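Local coordinates for hypothetical protein (Corynebacterium diphtheriae, PDB 2P4G) that probably acts as an NADP-dependent pyrimidine reductase of the kind used in riboflavin biosynthesis, at residues M57-D62 against S249-I254; T142-N147 against V166-T171. One frame throughout, in Å; residues are numbered along the deposited sequence.

Contact 1: M57-D62 against S249-I254; sequences MGDQTD and SPNGLI. With EDO (1,2-ethanediol), chain J.
The carboxylate of Asp-59 bridges its own helix and the turn opposite. Ser-249 OG donates to Asp-59 OD2 at 2.6 Å, reaching that oxygen on its syn side, 22° out of the carboxylate plane. The other oxygen faces back along its own chain: Asp-62 N gives its hydrogen to Asp-59 OD1 almost straight, 176° at the hydrogen, with a donor-acceptor distance of 3.0 Å. Asp-59 is thus the N-cap of helix 60-72, its CG set between the backbone N and the carbonyl carbon (chi1 65°), and with both oxygens gripped the carboxylate plane has little freedom to rotate.

Ser-249 OG is itself tied into the type I beta turn Ser-249 to Gly-252, since Leu-253 N donates to Ser-249 OG at 3.2 Å. This turn begins the link from strand 237-248 to the antiparallel strand 254-260, so the contact docks the connection between the last two strands of the sheet, 254-260 and outermost 237-248, against the start of a helix.

The well-packed part of the contact is built on Leu-253 and Asp-59, whose side chains meet tip to tip. Leu-253 CD2 lies 3.5 Å from Met-57 O and also touches Asp-59 OD1 and CB of Asp-62, while CD1 sits near Asp-59 OD2; Pro-218 and Thr-215 add to the surroundings of this leucine. Toward Pro-250 and Asn-251 the contact opens to solvent. There Thr-61 OG1 comes no nearer to Ser-249 CB than 3.7 Å. The carboxylate of Asp-62 has its partners outside the two segments: OD1 bonds to Thr-215 OG1, and Asp-62 OD2 accepts from O1 of a bound ethanediol, probably from the crystallisation liquor, at 3.2 Å.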
HETATM    1  N   MSE A  57       2.527  13.196   5.225  1.00 84.72           N
HETATM    2  CA  MSE A  57       2.007  11.914   5.654  1.00 81.15           C
HETATM    3  C   MSE A  57       2.649  11.438   6.952  1.00 78.29           C
HETATM    4  O   MSE A  57       2.030  10.710   7.707  1.00 79.97           O
HETATM    5  CB  MSE A  57       2.168  10.876   4.556  1.00 80.00           C
HETATM    6  CG  MSE A  57       1.078  10.985   3.533  1.00 84.03           C
HETATM    7 SE   MSE A  57       0.981   9.437   2.438  0.75 83.44          SE
HETATM    8  CE  MSE A  57       2.676   9.832   1.455  1.00 71.79           C
ATOM      9  N   GLY A  58       3.876  11.867   7.211  1.00 76.62           N
ATOM     10  CA  GLY A  58       4.614  11.411   8.374  1.00 77.04           C
ATOM     11  C   GLY A  58       4.163  12.129   9.614  1.00 78.10           C
ATOM     12  O   GLY A  58       3.554  13.194   9.534  1.00 78.49           O
ATOM     13  N   ASP A  59       4.442  11.524  10.763  1.00 79.76           N
ATOM     14  CA  ASP A  59       4.264  12.186  12.053  1.00 78.95           C
ATOM     15  C   ASP A  59       5.637  12.230  12.722  1.00 79.11           C
ATOM     16  O   ASP A  59       6.653  11.983  12.068  1.00 80.13           O
ATOM     17  CB  ASP A  59       3.189  11.493  12.915  1.00 79.11           C
ATOM     18  CG  ASP A  59       3.571  10.074  13.331  1.00 78.95           C
ATOM     19  OD1 ASP A  59       4.639   9.577  12.931  1.00 84.71           O
ATOM     20  OD2 ASP A  59       2.779   9.445  14.056  1.00 79.48           O
ATOM     21  N   GLN A  60       5.673  12.556  14.009  1.00 79.84           N
ATOM     22  CA  GLN A  60       6.932  12.699  14.713  1.00 80.41           C
ATOM     23  C   GLN A  60       7.629  11.372  14.892  1.00 78.02           C
ATOM     24  O   GLN A  60       8.832  11.302  14.794  1.00 81.82           O
ATOM     25  CB  GLN A  60       6.730  13.353  16.088  1.00 81.36           C
ATOM     26  CG  GLN A  60       8.053  13.810  16.712  1.00 89.44           C
ATOM     27  CD  GLN A  60       8.876  14.679  15.764  1.00 94.11           C
ATOM     28  OE1 GLN A  60       8.419  15.739  15.337  1.00 97.92           O
ATOM     29  NE2 GLN A  60      10.089  14.224  15.420  1.00 91.72           N
ATOM     30  N   THR A  61       6.872  10.322  15.164  1.00 77.34           N
ATOM     31  CA  THR A  61       7.459   8.985  15.334  1.00 75.15           C
ATOM     32  C   THR A  61       8.231   8.618  14.072  1.00 73.93           C
ATOM     33  O   THR A  61       9.406   8.297  14.134  1.00 72.18           O
ATOM     34  CB  THR A  61       6.388   7.950  15.693  1.00 73.22           C
ATOM     35  OG1 THR A  61       5.713   8.361  16.901  1.00 72.43           O
ATOM     36  CG2 THR A  61       7.011   6.601  15.905  1.00 74.62           C
ATOM     37  N   ASP A  62       7.569   8.754  12.928  1.00 74.75           N
ATOM     38  CA  ASP A  62       8.166   8.501  11.623  1.00 73.88           C
ATOM     39  C   ASP A  62       9.412   9.346  11.352  1.00 73.20           C
ATOM     40  O   ASP A  62      10.398   8.828  10.825  1.00 71.83           O
ATOM     41  CB  ASP A  62       7.128   8.755  10.523  1.00 74.45           C
ATOM     42  CG  ASP A  62       7.617   8.349   9.164  1.00 76.56           C
ATOM     43  OD1 ASP A  62       7.799   7.140   8.915  1.00 92.47           O
ATOM     44  OD2 ASP A  62       7.854   9.235   8.345  1.00 88.47           O
ATOM     45  N   SER A 249       2.225   4.250  15.525  1.00 75.78           N
ATOM     46  CA  SER A 249       2.271   5.500  16.301  1.00 73.94           C
ATOM     47  C   SER A 249       0.893   5.850  16.857  1.00 74.04           C
ATOM     48  O   SER A 249      -0.106   5.246  16.456  1.00 76.00           O
ATOM     49  CB  SER A 249       2.775   6.654  15.430  1.00 74.67           C
ATOM     50  OG  SER A 249       1.844   7.018  14.439  1.00 74.70           O
ATOM     51  N   PRO A 250       0.818   6.833  17.776  1.00 75.45           N
ATOM     52  CA  PRO A 250      -0.501   7.227  18.292  1.00 75.46           C
ATOM     53  C   PRO A 250      -1.378   7.919  17.251  1.00 75.26           C
ATOM     54  O   PRO A 250      -2.584   8.010  17.442  1.00 75.00           O
ATOM     55  CB  PRO A 250      -0.174   8.184  19.450  1.00 76.41           C
ATOM     56  CG  PRO A 250       1.308   8.074  19.667  1.00 76.63           C
ATOM     57  CD  PRO A 250       1.901   7.622  18.393  1.00 74.77           C
ATOM     58  N   ASN A 251      -0.767   8.402  16.172  1.00 74.89           N
ATOM     59  CA  ASN A 251      -1.497   8.923  15.021  1.00 74.17           C
ATOM     60  C   ASN A 251      -1.932   7.850  14.014  1.00 74.05           C
ATOM     61  O   ASN A 251      -2.487   8.180  12.974  1.00 77.30           O
ATOM     62  CB  ASN A 251      -0.649   9.970  14.324  1.00 71.18           C
ATOM     63  CG  ASN A 251      -0.326  11.140  15.231  1.00 74.68           C
ATOM     64  OD1 ASN A 251       0.834  11.420  15.506  1.00 83.71           O
ATOM     65  ND2 ASN A 251      -1.357  11.818  15.714  1.00 69.08           N
ATOM     66  N   GLY A 252      -1.664   6.583  14.308  1.00 72.85           N
ATOM     67  CA  GLY A 252      -2.174   5.482  13.508  1.00 72.67           C
ATOM     68  C   GLY A 252      -1.320   5.136  12.308  1.00 72.55           C
ATOM     69  O   GLY A 252      -1.773   4.420  11.410  1.00 73.13           O
ATOM     70  N   LEU A 253      -0.080   5.620  12.288  1.00 70.05           N
ATOM     71  CA  LEU A 253       0.854   5.220  11.256  1.00 69.68           C
ATOM     72  C   LEU A 253       1.402   3.855  11.619  1.00 71.94           C
ATOM     73  O   LEU A 253       1.675   3.592  12.790  1.00 73.18           O
ATOM     74  CB  LEU A 253       2.007   6.218  11.112  1.00 72.65           C
ATOM     75  CG  LEU A 253       1.751   7.531  10.331  1.00 66.71           C
ATOM     76  CD1 LEU A 253       0.827   8.444  11.110  1.00 66.52           C
ATOM     77  CD2 LEU A 253       3.094   8.220   9.998  1.00 66.20           C
ATOM     78  N   ILE A 254       1.534   2.978  10.625  1.00 71.36           N
ATOM     79  CA  ILE A 254       2.049   1.617  10.864  1.00 70.13           C
ATOM     80  C   ILE A 254       3.503   1.674  10.459  1.00 71.30           C
ATOM     81  O   ILE A 254       3.854   2.279   9.440  1.00 70.50           O
ATOM     82  CB  ILE A 254       1.331   0.514  10.053  1.00 68.91           C
ATOM     83  CG1 ILE A 254      -0.171   0.515  10.321  1.00 68.57           C
ATOM     84  CG2 ILE A 254       1.899  -0.894  10.372  1.00 71.29           C
ATOM     85  CD1 ILE A 254      -0.943  -0.403   9.337  1.00 65.97           C
TER
HETATM   86  C1  EDO J 278       9.850   8.748   4.883  1.00 57.09           C
HETATM   87  O1  EDO J 278       9.629   7.901   6.006  1.00 63.27           O
HETATM   88  C2  EDO J 278      10.994   8.108   4.099  1.00 70.31           C
HETATM   89  O2  EDO J 278      11.159   8.606   2.743  1.00 82.44           O

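Contact 2: T142-N147 against V166-T171; sequences TQQPAN and VIVAPT
Gln-143 lays its side chain across the end of the neighbouring strand, over the carbonyls of Ala-169 and Pro-170. Its chi1 (-168°) sets CG anti to the backbone N; the extended chain beyond it lets Gln-143 NE2 donate a hydrogen bond to Pro-170 O at 2.6 Å. That oxygen is met in its carbonyl plane, on a lone pair, and lies only 12° out of the glutamine amide plane. Thr-173 OG1 also bonds to Pro-170 O, so the carbonyl just past the strand has two donors.

Beneath this side chain the backbones pair as parallel strands, Thr-142 opposite Val-168 and Gln-143 opposite Ala-169. Thr-142 brackets Val-168, its N donating to Ile-167 O at 2.9 Å and its O accepting from Ala-169 N at 2.7 Å. Gln-144 N then binds Ala-169 O, which CA of Gln-143 also approaches in a CA-H...O contact. Past the strand ends the pairing passes to a side chain: Thr-171 OG1 donates to Gln-144 O at 3.1 Å from above the carbonyl plane, 40° out of it, and Thr-171 CG2 rests against Ala-146 CB at this exposed end.

On the face bearing Thr-142 and Val-168, methyl groups make the contacts across the strands. The side chains of Thr-142 and Val-166 cross, with Thr-142 CG2 3.6 Å from Val-166 CG1; Thr-142 CG2 also meets Val-168 CG2, while OG1 is held by Ser-116 O and Trp-152 NE1. Val-168 CG1 presses on the backbone of Gln-144 at 3.3 Å from its N.

These segments close the beta-alpha-beta unit of strand 139-143, helix 150-162 and outermost strand 166-169: Trp-152 of that helix touches Gln-144 and Pro-145, Leu-156 and Leu-159 cover Val-166, and helix 175-184 covers Ala-169 and Ile-167 through Ile-178.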
ATOM      1  N   THR A 142      26.006  11.266 -10.952  1.00 72.62           N
ATOM      2  CA  THR A 142      25.310  11.581 -12.173  1.00 72.42           C
ATOM      3  C   THR A 142      25.790  10.658 -13.307  1.00 73.90           C
ATOM      4  O   THR A 142      26.491   9.669 -13.075  1.00 75.49           O
ATOM      5  CB  THR A 142      25.510  13.073 -12.512  1.00 72.13           C
ATOM      6  OG1 THR A 142      24.747  13.404 -13.676  1.00 68.72           O
ATOM      7  CG2 THR A 142      26.970  13.395 -12.740  1.00 66.45           C
ATOM      8  N   GLN A 143      25.408  10.978 -14.531  1.00 74.26           N
ATOM      9  CA  GLN A 143      25.737  10.154 -15.677  1.00 74.90           C
ATOM     10  C   GLN A 143      26.094  11.060 -16.839  1.00 75.82           C
ATOM     11  O   GLN A 143      25.526  12.120 -16.972  1.00 78.13           O
ATOM     12  CB  GLN A 143      24.515   9.299 -16.006  1.00 74.89           C
ATOM     13  CG  GLN A 143      24.759   8.179 -16.977  1.00 78.59           C
ATOM     14  CD  GLN A 143      23.763   7.028 -16.824  1.00 87.06           C
ATOM     15  OE1 GLN A 143      22.625   7.199 -16.356  1.00 83.53           O
ATOM     16  NE2 GLN A 143      24.196   5.841 -17.231  1.00 95.45           N
ATOM     17  N   GLN A 144      27.045  10.674 -17.671  1.00 78.10           N
ATOM     18  CA  GLN A 144      27.322  11.451 -18.871  1.00 79.53           C
ATOM     19  C   GLN A 144      26.086  11.371 -19.737  1.00 81.37           C
ATOM     20  O   GLN A 144      25.697  10.271 -20.125  1.00 81.22           O
ATOM     21  CB  GLN A 144      28.513  10.891 -19.634  1.00 79.59           C
ATOM     22  CG  GLN A 144      28.974  11.762 -20.798  1.00 81.43           C
ATOM     23  CD  GLN A 144      29.847  12.927 -20.360  1.00 85.01           C
ATOM     24  OE1 GLN A 144      30.754  12.771 -19.537  1.00 87.21           O
ATOM     25  NE2 GLN A 144      29.583  14.106 -20.917  1.00 87.30           N
ATOM     26  N   PRO A 145      25.450  12.524 -20.030  1.00 84.30           N
ATOM     27  CA  PRO A 145      24.222  12.500 -20.825  1.00 85.84           C
ATOM     28  C   PRO A 145      24.489  12.003 -22.246  1.00 84.85           C
ATOM     29  O   PRO A 145      25.481  12.402 -22.859  1.00 83.53           O
ATOM     30  CB  PRO A 145      23.764  13.967 -20.814  1.00 86.60           C
ATOM     31  CG  PRO A 145      25.005  14.741 -20.606  1.00 86.59           C
ATOM     32  CD  PRO A 145      25.813  13.904 -19.661  1.00 84.74           C
ATOM     33  N   ALA A 146      23.608  11.125 -22.726  1.00 85.94           N
ATOM     34  CA  ALA A 146      23.811  10.394 -23.978  1.00 87.90           C
ATOM     35  C   ALA A 146      23.991  11.377 -25.112  1.00 89.11           C
ATOM     36  O   ALA A 146      25.010  11.374 -25.807  1.00 88.35           O
ATOM     37  CB  ALA A 146      22.620   9.456 -24.257  1.00 87.24           C
ATOM     38  N   ASN A 147      22.989  12.229 -25.278  1.00 91.54           N
ATOM     39  CA  ASN A 147      23.085  13.354 -26.182  1.00 93.21           C
ATOM     40  C   ASN A 147      23.306  14.606 -25.357  1.00 94.06           C
ATOM     41  O   ASN A 147      22.659  14.812 -24.322  1.00 92.92           O
ATOM     42  CB  ASN A 147      21.844  13.439 -27.069  1.00 93.13           C
ATOM     43  CG  ASN A 147      21.924  12.494 -28.257  1.00 96.03           C
ATOM     44  OD1 ASN A 147      22.965  12.401 -28.927  1.00 90.56           O
ATOM     45  ND2 ASN A 147      20.829  11.787 -28.528  1.00 98.48           N
ATOM     46  N   VAL A 166      31.707  15.090  -7.443  1.00 69.06           N
ATOM     47  CA  VAL A 166      30.763  14.533  -8.422  1.00 68.17           C
ATOM     48  C   VAL A 166      31.349  13.344  -9.173  1.00 67.56           C
ATOM     49  O   VAL A 166      32.380  13.473  -9.821  1.00 68.40           O
ATOM     50  CB  VAL A 166      30.341  15.569  -9.479  1.00 69.37           C
ATOM     51  CG1 VAL A 166      29.222  14.988 -10.353  1.00 68.39           C
ATOM     52  CG2 VAL A 166      29.903  16.894  -8.830  1.00 66.50           C
ATOM     53  N   ILE A 167      30.690  12.193  -9.079  1.00 66.73           N
ATOM     54  CA  ILE A 167      31.063  11.037  -9.836  1.00 67.55           C
ATOM     55  C   ILE A 167      30.133  10.976 -11.036  1.00 69.40           C
ATOM     56  O   ILE A 167      28.903  10.983 -10.868  1.00 68.72           O
ATOM     57  CB  ILE A 167      30.873   9.741  -9.049  1.00 70.00           C
ATOM     58  CG1 ILE A 167      31.811   9.678  -7.836  1.00 74.17           C
ATOM     59  CG2 ILE A 167      31.149   8.531  -9.959  1.00 66.36           C
ATOM     60  CD1 ILE A 167      31.537   8.457  -6.943  1.00 69.18           C
ATOM     61  N   VAL A 168      30.714  10.918 -12.235  1.00 68.78           N
ATOM     62  CA  VAL A 168      29.949  10.779 -13.470  1.00 69.76           C
ATOM     63  C   VAL A 168      29.986   9.325 -13.913  1.00 70.21           C
ATOM     64  O   VAL A 168      31.024   8.842 -14.330  1.00 70.87           O
ATOM     65  CB  VAL A 168      30.538  11.669 -14.587  1.00 69.72           C
ATOM     66  CG1 VAL A 168      29.723  11.529 -15.879  1.00 64.66           C
ATOM     67  CG2 VAL A 168      30.598  13.111 -14.114  1.00 66.57           C
ATOM     68  N   ALA A 169      28.869   8.622 -13.781  1.00 71.60           N
ATOM     69  CA  ALA A 169      28.741   7.269 -14.323  1.00 73.74           C
ATOM     70  C   ALA A 169      28.747   7.326 -15.852  1.00 76.16           C
ATOM     71  O   ALA A 169      28.288   8.300 -16.431  1.00 76.90           O
ATOM     72  CB  ALA A 169      27.453   6.605 -13.819  1.00 72.06           C
ATOM     73  N   PRO A 170      29.328   6.311 -16.517  1.00 80.75           N
ATOM     74  CA  PRO A 170      29.152   6.166 -17.964  1.00 82.11           C
ATOM     75  C   PRO A 170      27.701   6.109 -18.415  1.00 84.73           C
ATOM     76  O   PRO A 170      26.802   5.784 -17.627  1.00 83.74           O
ATOM     77  CB  PRO A 170      29.848   4.841 -18.263  1.00 82.19           C
ATOM     78  CG  PRO A 170      30.913   4.761 -17.220  1.00 81.10           C
ATOM     79  CD  PRO A 170      30.269   5.306 -15.988  1.00 81.64           C
ATOM     80  N   THR A 171      27.490   6.417 -19.692  1.00 88.55           N
ATOM     81  CA  THR A 171      26.153   6.432 -20.292  1.00 91.18           C
ATOM     82  C   THR A 171      25.471   5.065 -20.146  1.00 92.66           C
ATOM     83  O   THR A 171      24.266   4.988 -19.857  1.00 91.20           O
ATOM     84  CB  THR A 171      26.231   6.824 -21.790  1.00 92.08           C
ATOM     85  OG1 THR A 171      26.974   8.048 -21.934  1.00 92.64           O
ATOM     86  CG2 THR A 171      24.829   6.988 -22.397  1.00 92.52           C
TER

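Overall arrangement
The two contacts lie on opposite sides of the chain's centre, with their own centres 38 Å apart and nearest atoms about 26 Å apart. Both lie in the RibD C-terminal domain, at or beside opposite ends of one mixed sheet. Contact 2 joins its outermost strand 166-169 to strand 139-143, while contact 1 holds the link between strands 237-248 and 254-260, at the other margin, against the start of helix 60-72. Along the chain, 57-62 comes first, then both segments of contact 2, and finally 249-254. Contact 2 therefore closes a short local crossover, whereas contact 1 brings early and late parts of the domain together.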